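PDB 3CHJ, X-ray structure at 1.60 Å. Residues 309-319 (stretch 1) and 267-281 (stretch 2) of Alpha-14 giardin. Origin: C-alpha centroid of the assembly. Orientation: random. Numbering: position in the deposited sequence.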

# COMPACT_ATOMS: atom_id res chain seq x y z
N LEU A 309 12.04 -7.06 9.98
CA LEU A 309 13.18 -6.17 9.76
C LEU A 309 12.82 -4.98 8.85
O LEU A 309 13.22 -3.84 9.09
CB LEU A 309 14.35 -6.97 9.16
CG LEU A 309 15.66 -6.22 8.96
CD1 LEU A 309 16.12 -5.55 10.24
CD2 LEU A 309 16.71 -7.21 8.45
N LEU A 310 12.06 -5.23 7.79
CA LEU A 310 11.71 -4.14 6.87
C LEU A 310 10.90 -3.07 7.56
O LEU A 310 11.06 -1.88 7.26
CB LEU A 310 10.90 -4.70 5.69
CG LEU A 310 11.78 -5.43 4.67
CD1 LEU A 310 10.91 -6.29 3.71
CD2 LEU A 310 12.64 -4.45 3.88
N TRP A 311 10.05 -3.48 8.50
CA TRP A 311 9.21 -2.54 9.21
C TRP A 311 9.89 -1.92 10.43
O TRP A 311 9.29 -1.10 11.13
CB TRP A 311 7.90 -3.22 9.59
CG TRP A 311 6.95 -3.29 8.45
CD1 TRP A 311 6.52 -4.41 7.79
CD2 TRP A 311 6.29 -2.18 7.85
NE1 TRP A 311 5.63 -4.05 6.79
CE2 TRP A 311 5.46 -2.69 6.82
CE3 TRP A 311 6.33 -0.80 8.06
CZ2 TRP A 311 4.68 -1.86 6.02
CZ3 TRP A 311 5.55 0.02 7.27
CH2 TRP A 311 4.74 -0.50 6.26
N GLU A 312 11.13 -2.31 10.69
CA GLU A 312 11.88 -1.66 11.74
C GLU A 312 12.36 -0.31 11.19
O GLU A 312 13.03 -0.25 10.16
CB GLU A 312 13.06 -2.52 12.20
CG GLU A 312 13.72 -2.01 13.47
CD GLU A 312 12.89 -2.25 14.75
OE1 GLU A 312 13.44 -1.96 15.82
OE2 GLU A 312 11.71 -2.71 14.71
N PRO A 313 12.02 0.78 11.88
CA PRO A 313 12.44 2.10 11.43
C PRO A 313 13.95 2.18 11.16
O PRO A 313 14.77 1.77 11.99
CB PRO A 313 12.07 3.00 12.62
CG PRO A 313 10.96 2.29 13.29
CD PRO A 313 11.23 0.83 13.13
N VAL A 314 14.32 2.67 9.98
CA VAL A 314 15.71 3.03 9.73
C VAL A 314 15.90 4.39 10.37
O VAL A 314 15.12 5.31 10.10
CB VAL A 314 16.08 3.06 8.23
CG1 VAL A 314 17.51 3.61 8.03
CG2 VAL A 314 16.00 1.66 7.63
N THR A 315 16.93 4.49 11.20
CA THR A 315 17.18 5.68 12.02
C THR A 315 18.55 6.29 11.71
O THR A 315 19.08 7.07 12.50
CB THR A 315 17.12 5.34 13.53
OG1 THR A 315 18.10 4.34 13.83
CG2 THR A 315 15.73 4.83 13.94
N VAL A 316 19.11 5.93 10.55
CA VAL A 316 20.42 6.45 10.10
C VAL A 316 20.38 6.82 8.61
O VAL A 316 19.54 6.30 7.85
CB VAL A 316 21.57 5.45 10.35
CG1 VAL A 316 21.74 5.17 11.86
CG2 VAL A 316 21.38 4.15 9.54
N PRO A 317 21.27 7.72 8.17
CA PRO A 317 21.32 8.02 6.74
C PRO A 317 21.58 6.78 5.86
O PRO A 317 22.26 5.84 6.27
CB PRO A 317 22.49 9.00 6.62
CG PRO A 317 22.53 9.66 7.97
CD PRO A 317 22.23 8.56 8.93
N LEU A 318 21.01 6.82 4.66
CA LEU A 318 21.23 5.79 3.66
C LEU A 318 22.68 5.77 3.18
O LEU A 318 23.38 6.79 3.23
CB LEU A 318 20.27 5.98 2.48
CG LEU A 318 18.79 5.77 2.81
CD1 LEU A 318 17.93 6.09 1.61
CD2 LEU A 318 18.55 4.33 3.28
N LEU A 319 23.12 4.59 2.75
CA LEU A 319 24.43 4.45 2.14
C LEU A 319 24.32 4.76 0.66
O LEU A 319 23.22 4.90 0.12
CB LEU A 319 24.97 3.03 2.35
CG LEU A 319 25.02 2.49 3.78
CD1 LEU A 319 25.55 1.06 3.80
CD2 LEU A 319 25.87 3.39 4.68
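Stretch 2 267-281: RITAMHFRECKGCKY

Stretch 2 wraps around one aromatic side chain. It opens in a helix that began earlier in the chain; 273-275 keep helical phi/psi without the regular bonds; a type I beta turn from C276 to C279 then redirects the chain into a second helix, which starts at C279. Stretch 1 leaves its own helix after L310 and runs on as loop, extended at most residues but not at W311 or T315. Two close approaches set the register: the CA atoms of W311 and F273 lie 5.5 Å apart, and those of P313 and K277 5.0 Å, so the loop of stretch 1 passes first F273 and then K277 in the turn, both stretches advancing in the same sense between these two points.

W311 gives the contact its logic. Its CB points sideways, but with chi1 at -79° (m) and chi2 at 113° the indole reaches into the pocket made by the bend in stretch 2. F273 CA lies over one face, 4.0 Å from the centroid of the six-membered ring, and C279 SG lies over the opposite face, also at 4.0 Å. C279 achieves this with chi1 t and its CB pointing toward stretch 1; its CB also packs 3.4 Å from W311 CZ3. The ring edge is matched to polar atoms: W311 NE1 donates to T269 OG1 at 3.0 Å, with T269 in the m rotamer, while C276 O approaches CZ3 of W311 to 3.4 Å near the ring plane. That same C276 O accepts from C279 N at 3.1 Å, so the turn holds its own shape as it borders the ring. A buried indole thus has its one N-H satisfied and both faces covered.

L310 packs beside it. In the mt rotamer, it places CD2 over the face of the F273 ring, 3.9 Å from the centroid, and its CD1 3.6 Å from T269 CG2. F273 presents that face with chi1 at 86° (p) and chi2 at 95°.

The lysines combine packing with reach. Both are extended. K277, m at chi1 and t at the remaining three angles, starts with CB sideways, yet its NZ arrives 2.7 Å from V314 O and donates to it, serving a carbonyl in the loop. K280 has the same mttt conformation with CB toward stretch 1; its CE passes 3.6 Å from W311 CB, and its NZ forms a salt bridge with E312 OE2 at 2.9 Å. E312 sets off away from stretch 2, and its chi2 of 73° (p) helps bring the carboxylate back to the amine. Between the lysines, P313 CG rests 3.5 Å from K277 O.

Water completes the backbone fit. Water 3 donates to K277 O and W311 O, each at 2.7 Å, and accepts from K280 N at 2.9 Å, joining the turn and the new helix to the loop. Water 1 links F273 O (2.7 Å) to L310 O (3.2 Å) by donating to both.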

# COMPACT_ATOMS: atom_id res chain seq x y z
N ARG A 267 3.22 -6.74 -0.86
CA ARG A 267 2.99 -5.47 -1.53
C ARG A 267 2.85 -4.32 -0.53
O ARG A 267 3.35 -3.21 -0.77
CB ARG A 267 1.80 -5.53 -2.50
CG ARG A 267 0.47 -5.74 -1.83
CD ARG A 267 -0.62 -5.62 -2.87
NE ARG A 267 -1.92 -6.03 -2.33
CZ ARG A 267 -2.49 -7.20 -2.57
NH1 ARG A 267 -1.89 -8.11 -3.35
NH2 ARG A 267 -3.67 -7.46 -2.02
N ILE A 268 2.18 -4.56 0.61
CA ILE A 268 2.03 -3.50 1.59
C ILE A 268 3.41 -3.13 2.15
O ILE A 268 3.74 -1.96 2.26
CB ILE A 268 1.08 -3.90 2.76
CG1 ILE A 268 -0.33 -4.27 2.22
CG2 ILE A 268 1.08 -2.84 3.84
CD1 ILE A 268 -1.14 -3.09 1.75
N THR A 269 4.23 -4.15 2.44
CA THR A 269 5.56 -3.91 2.97
C THR A 269 6.44 -3.19 1.93
O THR A 269 7.03 -2.14 2.22
CB THR A 269 6.19 -5.24 3.45
OG1 THR A 269 5.32 -5.81 4.44
CG2 THR A 269 7.60 -4.99 4.02
N ALA A 270 6.52 -3.71 0.71
CA ALA A 270 7.36 -3.08 -0.33
C ALA A 270 6.91 -1.64 -0.67
O ALA A 270 7.76 -0.76 -0.85
CB ALA A 270 7.37 -3.96 -1.58
N MET A 271 5.59 -1.41 -0.70
CA MET A 271 5.08 -0.07 -1.03
C MET A 271 5.38 0.94 0.05
O MET A 271 5.57 2.13 -0.24
CB MET A 271 3.58 -0.07 -1.31
CG MET A 271 3.21 -0.76 -2.60
SD MET A 271 1.48 -0.48 -3.02
CE MET A 271 0.64 -1.56 -1.88
N HIS A 272 5.42 0.50 1.32
CA HIS A 272 5.28 1.45 2.42
C HIS A 272 6.34 1.43 3.49
O HIS A 272 6.37 2.31 4.33
CB HIS A 272 3.89 1.30 3.05
CG HIS A 272 2.79 1.66 2.11
ND1 HIS A 272 1.75 0.81 1.81
CD2 HIS A 272 2.61 2.77 1.36
CE1 HIS A 272 0.95 1.40 0.93
NE2 HIS A 272 1.46 2.58 0.64
N PHE A 273 7.24 0.44 3.47
CA PHE A 273 8.18 0.33 4.60
C PHE A 273 9.11 1.54 4.74
O PHE A 273 9.47 1.92 5.85
CB PHE A 273 8.97 -0.99 4.53
CG PHE A 273 10.21 -0.92 3.68
CD1 PHE A 273 11.45 -0.64 4.24
CD2 PHE A 273 10.14 -1.18 2.31
CE1 PHE A 273 12.60 -0.59 3.46
CE2 PHE A 273 11.30 -1.13 1.52
CZ PHE A 273 12.54 -0.84 2.12
N ARG A 274 9.47 2.15 3.61
CA ARG A 274 10.50 3.20 3.65
C ARG A 274 9.92 4.51 4.21
O ARG A 274 10.58 5.23 4.96
CB ARG A 274 11.07 3.38 2.25
CG ARG A 274 12.52 3.82 2.25
CD ARG A 274 13.04 3.86 0.82
NE ARG A 274 13.31 2.55 0.19
CZ ARG A 274 14.50 1.94 0.22
NH1 ARG A 274 15.53 2.47 0.91
NH2 ARG A 274 14.69 0.79 -0.41
N GLU A 275 8.66 4.78 3.89
CA GLU A 275 8.03 6.04 4.29
C GLU A 275 7.30 5.92 5.63
O GLU A 275 7.30 6.86 6.45
CB GLU A 275 7.06 6.49 3.19
CG GLU A 275 7.68 6.67 1.79
CD GLU A 275 7.90 5.37 0.96
OE1 GLU A 275 8.60 5.52 -0.08
OE2 GLU A 275 7.39 4.25 1.28
N CYS A 276 6.69 4.77 5.88
CA CYS A 276 5.75 4.63 7.00
C CYS A 276 6.42 4.05 8.25
O CYS A 276 6.01 3.00 8.77
CB CYS A 276 4.55 3.77 6.58
SG CYS A 276 3.47 4.55 5.33
N LYS A 277 7.39 4.78 8.76
CA LYS A 277 8.21 4.32 9.88
C LYS A 277 7.43 4.09 11.17
O LYS A 277 7.80 3.22 11.97
CB LYS A 277 9.37 5.28 10.12
CG LYS A 277 10.31 5.33 8.92
CD LYS A 277 11.55 6.17 9.21
CE LYS A 277 12.38 6.34 7.94
NZ LYS A 277 13.79 6.74 8.24
N GLY A 278 6.34 4.83 11.35
CA GLY A 278 5.55 4.66 12.57
C GLY A 278 4.61 3.46 12.57
O GLY A 278 3.85 3.28 13.53
N CYS A 279 4.66 2.63 11.53
CA CYS A 279 3.75 1.49 11.45
C CYS A 279 3.70 0.64 12.72
O CYS A 279 2.59 0.36 13.25
CB CYS A 279 4.11 0.60 10.28
SG CYS A 279 3.02 -0.85 10.09
N LYS A 280 4.86 0.20 13.21
CA LYS A 280 4.84 -0.67 14.40
C LYS A 280 4.25 0.02 15.64
O LYS A 280 3.50 -0.61 16.41
CB LYS A 280 6.23 -1.24 14.72
CG LYS A 280 6.77 -2.20 13.65
CD LYS A 280 7.99 -2.99 14.19
CE LYS A 280 8.63 -3.83 13.09
NZ LYS A 280 9.82 -4.64 13.59
N TYR A 281 4.58 1.29 15.81
CA TYR A 281 4.01 2.07 16.91
C TYR A 281 2.47 2.14 16.84
O TYR A 281 1.79 1.84 17.83
CB TYR A 281 4.61 3.47 16.87
CG TYR A 281 3.96 4.42 17.84
CD1 TYR A 281 4.32 4.42 19.18
CD2 TYR A 281 2.97 5.29 17.41
CE1 TYR A 281 3.71 5.30 20.07
CE2 TYR A 281 2.34 6.16 18.29
CZ TYR A 281 2.73 6.16 19.61
OH TYR A 281 2.12 7.05 20.49
O HOH W 1 10.08 0.99 8.36
O HOH W 2 12.19 2.75 7.70
O HOH W 3 7.23 0.58 11.66